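Local structure of delta-aminolevulinic acid dehydratase (Toxoplasma gondii ME49, 3OBK) at residues L114-I119 with I170-A175; V135-Y140 with V162-K167; G188-I193 with I207-C212. The protein catalyses porphobilinogen formation, condensing two molecules of 5-aminolevulinic acid into the pyrrole building block of tetrapyrroles. All coordinates share one frame; numbering follows the deposited sequence.

Contact 1. Residues L114-I119 with I170-A175; sequences LLPRAI and ITLARA
Leu172 meets Leu115, Pro116 and Ile119 through one methyl, CD2, in a contact between neighbouring helices of the outer layer of a TIM barrel. Leu172 CD2 lies 3.9 Å from Leu115 CD2. On its way to Ile119 it stops 4.0 Å from CD1, and Pro116 CG is further off. The Ile119 and Leu172 side chains cross at about a right angle, so they touch at methyl groups and do not run alongside each other. A second cluster forms round Ala175, whose CB is 4.0 Å from Pro116 CB. The backbones come nearest here, Pro116 CA to Ala175 CA being 5.4 Å, and the Ala175 side chain is a single methyl. At the border, Thr171 turns its methyl to the proline ring, CG2 to Pro116 CG being 4.0 Å; this CG2 is anti to the backbone N, while OG1 (chi1 -55°) is hydrogen-bonded to Lys167 O and Tyr109 O.

The helix axes come within 9.1 Å at an angle of 22°, nearly parallel, as expected where both helices return between parallel strands. Further out, strands 89-95 and 130-135 close the inner side: Leu115 and Ile119 rest on Leu92, and Leu172 on Ala133 and Val135. On the other side of helix 114-125, Leu114 and Ala118 pack on Met72 of helix 72-84. At the last residues of the two segments, Ile119 CG2 touches Ala175 O at 3.5 Å.

Contact 2. Residues V135-Y140 with V162-K167; sequences VALDPY and VHQLCK. With PBG (3-[5-(aminomethyl)-4-(carboxymethyl)-1H-pyrrol-3-yl]propanoic acid), chain L.
Leu137 meets Gln164 at its aliphatic root, not at its flat carboxamide: Leu137 CD1 lies 4.0 Å from Gln164 CB, and the two side chains cross at about a right angle. The bend at chi2 (-54°) swings CD away from Leu137, and the amide NE2 is hydrogen-bonded to Met104 O. The other flat group of the helix, the His163 ring, has Lys167 CE over one face, 4.2 Å above the plane and displaced toward the rim; His163 also packs on Leu7 of a neighbouring subunit.

The centre of the contact is Leu165 CD2. It touches Val135 CG1 at 3.6 Å. Leu137 CD2 is 4.0 Å from the same Leu165 methyl, CD2. That methyl also lies close to the backbone atom Ala136 N, whose N-H is used in a hydrogen bond to Gln168 OE1. Val135 CG1 is anti to its backbone N (chi1 172°), and this methyl also reaches Leu165 CB at 3.7 Å. All the touching residues are buried.

In the TIM barrel, residues 135-140 lead out of the C-terminal end of strand 130-135, the end at which such barrels carry their active sites, and helix 158-175 packs behind that exit. One side of the loop thus faces the helix through Val135 and Leu137, while Ala136, its CB pointing away from the helix, and Asp138 line the porphobilinogen pocket. Ala136 CB is 3.5 Å from the amino nitrogen N1 of the product, and N1 gives a weak hydrogen bond of 3.1 Å to Asp138 OD1.

Contact 3. Residues G188-I193 with I207-C212; sequences GRVSAI and ILAYSC
Val190 and Ala209 form the middle of an apolar core between helix and strand, Val190 CG2 lying 3.8 Å from Ala209 CB. The other valine branch, CG1, faces Ile207 CG2 at 4.2 Å; the two valine methyls thus meet two strand residues spaced i, i+2, on either side of Leu208 in sequence. Ile207 reaches on to the next turn of the helix, where its CD1 comes within 4.2 Å of Ile193 CG2.

Toward the N-terminus of the helix the contact becomes polar. Arg189 CG sits between its backbone N and carbonyl carbon (chi1 90°), a crowded position, and the chain bends again at chi2 and chi3 before the guanidinium reaches the strand. There NH2 donates to Tyr210 O over 3.1 Å, with an N-H...O angle of 146°; the oxygen is at the guanidinium edge, somewhat out of its plane. In that plane a water takes a weak bond from NH1 at 2.8 Å and passes a weak one to Ser211 O. The strongest partner of the guanidinium is Asp184, whose OD1 takes a salt bridge from NE; NH2 also makes a weak bond to Pro182 O. Together these should restrict its rotation. A magnesium ion is about 4 Å from the arginine side chain. The Tyr210 side chain, about 5 Å from bound porphobilinogen, makes a cation-pi contact with Lys213, itself hydrogen-bonded to the product.

Helix 189-199 and strand 206-213 complete the beta-alpha-beta unit begun by strand 179-182. Their local axes approach to 10.1 Å and run nearly antiparallel, at 162°, as a helix returning between two parallel strands must; such crossovers in TIM barrels are right-handed. Helix 158-175 flanks the helix at Ala192 and Ile193, while strands 179-182 and 263-267 border the strand on either side.

How the contacts relate
The three contacts follow the TIM barrel round its wall. Contacts 1 and 2 share helix 158-175: contact 1 uses its C-terminal part and contact 2 an earlier part of it, 162-167, with centres 13 Å apart, and along the chain both segments of contact 2 fall between those of contact 1. They touch, Leu115 packing on Tyr140 and Leu172 on Val135. Contact 3 comes later, its centre 12 Å from that of contact 2 and 18 Å from that of contact 1. Val162 and Cys166 of contact 2 pack against Ala192 of contact 3, whereas contacts 1 and 3 do not touch. Helices 114-125, 158-175 and 189-199 thus lie side by side, with contact 2 reaching the porphobilinogen pocket.

Contact 1. Residues L114-I119 with I170-A175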
# COMPACT_ATOMS: atom_id res chain seq x y z
N LEU A 114 -25.45 -41.10 14.85
CA LEU A 114 -24.30 -41.73 14.19
C LEU A 114 -23.03 -40.90 14.32
O LEU A 114 -22.00 -41.41 14.73
CB LEU A 114 -24.59 -42.04 12.72
CG LEU A 114 -23.44 -42.62 11.90
CD1 LEU A 114 -22.97 -43.99 12.37
CD2 LEU A 114 -23.85 -42.68 10.46
N LEU A 115 -23.08 -39.62 13.99
CA LEU A 115 -21.84 -38.85 14.03
C LEU A 115 -21.22 -38.80 15.42
O LEU A 115 -20.04 -39.13 15.56
CB LEU A 115 -22.01 -37.44 13.44
CG LEU A 115 -20.72 -36.74 13.03
CD1 LEU A 115 -19.87 -37.63 12.12
CD2 LEU A 115 -21.09 -35.40 12.35
N PRO A 116 -21.98 -38.43 16.46
CA PRO A 116 -21.35 -38.47 17.79
C PRO A 116 -20.77 -39.83 18.17
O PRO A 116 -19.74 -39.88 18.80
CB PRO A 116 -22.51 -38.12 18.74
CG PRO A 116 -23.36 -37.27 17.96
CD PRO A 116 -23.32 -37.82 16.54
N ARG A 117 -21.42 -40.91 17.78
CA ARG A 117 -20.88 -42.24 18.08
C ARG A 117 -19.60 -42.51 17.27
O ARG A 117 -18.68 -43.16 17.76
CB ARG A 117 -21.91 -43.34 17.79
CG ARG A 117 -23.03 -43.41 18.80
CD ARG A 117 -23.97 -44.60 18.51
NE ARG A 117 -25.02 -44.26 17.54
CZ ARG A 117 -25.20 -44.82 16.33
NH1 ARG A 117 -26.23 -44.39 15.61
NH2 ARG A 117 -24.40 -45.77 15.83
N ALA A 118 -19.55 -42.01 16.04
CA ALA A 118 -18.37 -42.17 15.20
C ALA A 118 -17.19 -41.46 15.82
O ALA A 118 -16.07 -42.00 15.84
CB ALA A 118 -18.64 -41.65 13.81
N ILE A 119 -17.44 -40.26 16.33
CA ILE A 119 -16.40 -39.49 17.00
C ILE A 119 -15.91 -40.19 18.26
O ILE A 119 -14.72 -40.30 18.48
CB ILE A 119 -16.91 -38.10 17.40
CG1 ILE A 119 -17.15 -37.23 16.16
CG2 ILE A 119 -15.93 -37.41 18.35
CD1 ILE A 119 -17.75 -35.89 16.50
N ILE A 170 -22.54 -28.04 20.02
CA ILE A 170 -22.31 -28.46 21.41
C ILE A 170 -22.26 -30.02 21.49
O ILE A 170 -21.32 -30.58 22.04
CB ILE A 170 -23.34 -27.82 22.40
CG1 ILE A 170 -22.98 -26.35 22.70
CG2 ILE A 170 -23.38 -28.58 23.71
CD1 ILE A 170 -24.10 -25.49 23.29
N THR A 171 -23.23 -30.69 20.89
CA THR A 171 -23.24 -32.13 20.86
C THR A 171 -21.95 -32.75 20.32
O THR A 171 -21.44 -33.73 20.87
CB THR A 171 -24.43 -32.64 20.01
OG1 THR A 171 -25.65 -32.09 20.51
CG2 THR A 171 -24.51 -34.13 20.09
N LEU A 172 -21.42 -32.18 19.24
CA LEU A 172 -20.20 -32.69 18.59
C LEU A 172 -18.95 -32.41 19.42
O LEU A 172 -18.09 -33.29 19.60
CB LEU A 172 -20.07 -32.06 17.23
CG LEU A 172 -21.14 -32.43 16.20
CD1 LEU A 172 -20.84 -31.67 14.91
CD2 LEU A 172 -21.22 -33.94 15.94
N ALA A 173 -18.87 -31.20 19.95
CA ALA A 173 -17.83 -30.83 20.89
C ALA A 173 -17.86 -31.79 22.06
O ALA A 173 -16.83 -32.39 22.42
CB ALA A 173 -18.03 -29.40 21.37
N ARG A 174 -19.05 -31.97 22.65
CA ARG A 174 -19.14 -32.83 23.84
C ARG A 174 -18.73 -34.27 23.50
O ARG A 174 -18.17 -34.95 24.36
CB ARG A 174 -20.54 -32.82 24.46
CG ARG A 174 -20.79 -31.74 25.49
CD ARG A 174 -22.25 -31.76 25.88
NE ARG A 174 -22.69 -30.64 26.71
CZ ARG A 174 -23.97 -30.25 26.85
NH1 ARG A 174 -24.96 -30.86 26.19
NH2 ARG A 174 -24.27 -29.22 27.65
N ALA A 175 -19.02 -34.71 22.27
CA ALA A 175 -18.68 -36.09 21.84
C ALA A 175 -17.19 -36.32 21.72
O ALA A 175 -16.74 -37.45 21.75
CB ALA A 175 -19.38 -36.47 20.52

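Contact 2. Residues V135-Y140 with V162-K167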
# COMPACT_ATOMS: atom_id res chain seq x y z
N VAL A 135 -20.80 -28.79 10.67
CA VAL A 135 -22.00 -28.22 11.29
C VAL A 135 -22.87 -27.63 10.19
O VAL A 135 -22.43 -26.81 9.40
CB VAL A 135 -21.67 -27.18 12.37
CG1 VAL A 135 -22.95 -26.46 12.87
CG2 VAL A 135 -20.91 -27.85 13.53
N ALA A 136 -24.11 -28.10 10.14
CA ALA A 136 -25.01 -27.83 9.02
C ALA A 136 -26.10 -28.88 9.08
O ALA A 136 -25.86 -30.02 9.52
CB ALA A 136 -24.31 -27.87 7.67
N LEU A 137 -27.29 -28.49 8.67
CA LEU A 137 -28.44 -29.36 8.87
C LEU A 137 -28.68 -30.23 7.67
O LEU A 137 -29.55 -31.06 7.71
CB LEU A 137 -29.68 -28.54 9.15
CG LEU A 137 -29.57 -27.60 10.34
CD1 LEU A 137 -30.90 -26.91 10.57
CD2 LEU A 137 -29.13 -28.31 11.59
N ASP A 138 -27.95 -30.05 6.58
CA ASP A 138 -28.41 -30.72 5.37
C ASP A 138 -28.35 -32.22 5.43
O ASP A 138 -29.17 -32.87 4.81
CB ASP A 138 -27.83 -30.18 4.04
CG ASP A 138 -26.36 -29.85 4.10
OD1 ASP A 138 -25.87 -29.27 5.09
OD2 ASP A 138 -25.73 -30.09 3.05
N PRO A 139 -27.39 -32.79 6.17
CA PRO A 139 -27.41 -34.25 6.21
C PRO A 139 -28.60 -34.79 6.96
O PRO A 139 -28.89 -35.97 6.89
CB PRO A 139 -26.10 -34.61 6.94
CG PRO A 139 -25.21 -33.39 6.88
CD PRO A 139 -26.15 -32.21 6.73
N TYR A 140 -29.26 -33.93 7.72
CA TYR A 140 -30.39 -34.33 8.55
C TYR A 140 -31.69 -33.74 8.09
O TYR A 140 -32.71 -33.98 8.70
CB TYR A 140 -30.14 -33.86 9.98
CG TYR A 140 -28.81 -34.32 10.52
CD1 TYR A 140 -28.70 -35.54 11.18
CD2 TYR A 140 -27.67 -33.54 10.37
CE1 TYR A 140 -27.50 -35.95 11.68
CE2 TYR A 140 -26.47 -33.96 10.85
CZ TYR A 140 -26.39 -35.16 11.51
OH TYR A 140 -25.19 -35.57 11.99
N VAL A 162 -29.46 -20.83 13.14
CA VAL A 162 -28.29 -20.69 14.00
C VAL A 162 -28.51 -21.39 15.35
O VAL A 162 -27.62 -22.09 15.86
CB VAL A 162 -27.88 -19.19 14.18
CG1 VAL A 162 -26.76 -19.03 15.23
CG2 VAL A 162 -27.43 -18.63 12.83
N HIS A 163 -29.70 -21.24 15.92
CA HIS A 163 -30.02 -21.90 17.19
C HIS A 163 -29.79 -23.42 17.11
O HIS A 163 -29.16 -24.00 18.00
CB HIS A 163 -31.45 -21.57 17.60
CG HIS A 163 -31.80 -21.95 19.02
ND1 HIS A 163 -30.86 -22.06 20.03
CD2 HIS A 163 -33.00 -22.19 19.59
CE1 HIS A 163 -31.47 -22.37 21.16
NE2 HIS A 163 -32.77 -22.44 20.92
N GLN A 164 -30.28 -24.03 16.02
CA GLN A 164 -30.05 -25.46 15.76
C GLN A 164 -28.57 -25.78 15.62
O GLN A 164 -28.09 -26.78 16.17
CB GLN A 164 -30.76 -25.93 14.48
CG GLN A 164 -32.29 -25.83 14.45
CD GLN A 164 -32.98 -26.52 15.61
OE1 GLN A 164 -32.99 -26.00 16.71
NE2 GLN A 164 -33.57 -27.68 15.37
N LEU A 165 -27.84 -24.95 14.89
CA LEU A 165 -26.40 -25.20 14.69
C LEU A 165 -25.62 -25.08 16.00
O LEU A 165 -24.61 -25.80 16.19
CB LEU A 165 -25.82 -24.24 13.68
CG LEU A 165 -26.41 -24.24 12.29
CD1 LEU A 165 -25.80 -23.11 11.47
CD2 LEU A 165 -26.20 -25.58 11.65
N CYS A 166 -26.07 -24.20 16.89
CA CYS A 166 -25.47 -24.10 18.21
C CYS A 166 -25.66 -25.40 18.99
O CYS A 166 -24.73 -25.87 19.65
CB CYS A 166 -26.01 -22.91 19.00
SG CYS A 166 -25.43 -21.30 18.34
N LYS A 167 -26.83 -26.00 18.86
CA LYS A 167 -27.07 -27.25 19.56
C LYS A 167 -26.20 -28.33 18.96
O LYS A 167 -25.59 -29.08 19.69
CB LYS A 167 -28.53 -27.69 19.50
CG LYS A 167 -29.49 -26.84 20.32
CD LYS A 167 -30.89 -27.26 19.92
CE LYS A 167 -31.97 -26.61 20.72
NZ LYS A 167 -33.23 -27.43 20.55
CHA PBG L . -23.00 -29.43 3.69
C1A PBG L . -21.75 -29.78 2.94
C2A PBG L . -21.62 -29.89 1.56
C3A PBG L . -20.30 -30.23 1.33
C4A PBG L . -19.66 -30.23 2.56
NA PBG L . -20.56 -29.98 3.52
C5A PBG L . -22.70 -29.85 0.50
C6A PBG L . -23.35 -28.56 0.26
O1A PBG L . -23.24 -27.70 1.17
O2A PBG L . -24.04 -28.39 -0.76
C7A PBG L . -19.71 -30.53 0.01
C8A PBG L . -18.36 -31.16 0.00
C9A PBG L . -17.88 -31.74 -1.26
O3A PBG L . -17.00 -32.60 -1.18
O4A PBG L . -18.48 -31.64 -2.34
N1 PBG L . -23.03 -28.20 4.41

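Contact 3. Residues G188-I193 with I207-C212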
# COMPACT_ATOMS: atom_id res chain seq x y z
N GLY A 188 -23.82 -14.83 10.80
CA GLY A 188 -23.57 -14.71 12.23
C GLY A 188 -23.39 -15.99 13.00
O GLY A 188 -23.24 -15.95 14.20
N ARG A 189 -23.36 -17.14 12.33
CA ARG A 189 -23.26 -18.39 13.09
C ARG A 189 -21.95 -18.55 13.84
O ARG A 189 -21.94 -19.17 14.91
CB ARG A 189 -23.58 -19.63 12.20
CG ARG A 189 -22.45 -20.30 11.46
CD ARG A 189 -21.97 -19.53 10.24
NE ARG A 189 -21.56 -20.46 9.19
CZ ARG A 189 -20.82 -20.13 8.13
NH1 ARG A 189 -20.37 -18.90 7.97
NH2 ARG A 189 -20.49 -21.07 7.24
N VAL A 190 -20.84 -18.01 13.32
CA VAL A 190 -19.55 -18.25 13.96
C VAL A 190 -19.59 -17.72 15.38
O VAL A 190 -19.28 -18.42 16.33
CB VAL A 190 -18.32 -17.65 13.22
CG1 VAL A 190 -17.08 -17.85 14.07
CG2 VAL A 190 -18.13 -18.32 11.81
N SER A 191 -19.98 -16.48 15.54
CA SER A 191 -19.96 -15.88 16.86
C SER A 191 -20.93 -16.56 17.80
O SER A 191 -20.63 -16.69 18.99
CB SER A 191 -20.34 -14.40 16.78
OG SER A 191 -20.19 -13.78 18.05
N ALA A 192 -22.08 -16.98 17.27
CA ALA A 192 -23.13 -17.56 18.09
C ALA A 192 -22.64 -18.91 18.58
O ALA A 192 -22.82 -19.26 19.77
CB ALA A 192 -24.43 -17.70 17.30
N ILE A 193 -22.04 -19.67 17.67
CA ILE A 193 -21.52 -20.99 18.04
C ILE A 193 -20.39 -20.82 19.03
O ILE A 193 -20.30 -21.54 20.00
CB ILE A 193 -21.02 -21.81 16.83
CG1 ILE A 193 -22.22 -22.19 15.96
CG2 ILE A 193 -20.29 -23.01 17.33
CD1 ILE A 193 -22.00 -22.53 14.49
N ILE A 207 -13.10 -23.71 15.80
CA ILE A 207 -14.08 -23.46 14.77
C ILE A 207 -13.32 -23.25 13.46
O ILE A 207 -12.57 -22.30 13.32
CB ILE A 207 -14.93 -22.24 15.08
CG1 ILE A 207 -15.83 -22.51 16.30
CG2 ILE A 207 -15.82 -21.84 13.89
CD1 ILE A 207 -16.51 -21.27 16.87
N LEU A 208 -13.50 -24.17 12.52
CA LEU A 208 -13.04 -23.98 11.15
C LEU A 208 -14.21 -23.35 10.36
O LEU A 208 -15.19 -24.03 10.02
CB LEU A 208 -12.58 -25.30 10.57
CG LEU A 208 -12.22 -25.54 9.08
CD1 LEU A 208 -11.65 -24.35 8.35
CD2 LEU A 208 -11.28 -26.77 9.01
N ALA A 209 -14.12 -22.05 10.11
CA ALA A 209 -15.25 -21.33 9.53
C ALA A 209 -15.17 -21.45 8.03
O ALA A 209 -14.15 -21.14 7.43
CB ALA A 209 -15.23 -19.85 9.96
N TYR A 210 -16.24 -21.93 7.40
CA TYR A 210 -16.36 -21.85 5.95
C TYR A 210 -16.80 -20.42 5.66
O TYR A 210 -17.97 -20.14 5.75
CB TYR A 210 -17.39 -22.82 5.43
CG TYR A 210 -17.01 -24.26 5.41
CD1 TYR A 210 -17.01 -25.01 6.56
CD2 TYR A 210 -16.72 -24.91 4.23
CE1 TYR A 210 -16.69 -26.38 6.54
CE2 TYR A 210 -16.40 -26.27 4.19
CZ TYR A 210 -16.39 -27.01 5.35
OH TYR A 210 -16.08 -28.37 5.30
N SER A 211 -15.86 -19.51 5.37
CA SER A 211 -16.21 -18.10 5.12
C SER A 211 -16.67 -17.86 3.72
O SER A 211 -17.67 -17.19 3.53
CB SER A 211 -15.03 -17.17 5.32
OG SER A 211 -14.49 -17.36 6.58
N CYS A 212 -15.90 -18.37 2.77
CA CYS A 212 -16.16 -18.14 1.36
C CYS A 212 -16.52 -19.47 0.69
O CYS A 212 -15.69 -20.13 0.11
CB CYS A 212 -14.94 -17.49 0.71
SG CYS A 212 -14.22 -16.17 1.74
O HOH W 1 -18.93 -16.87 6.69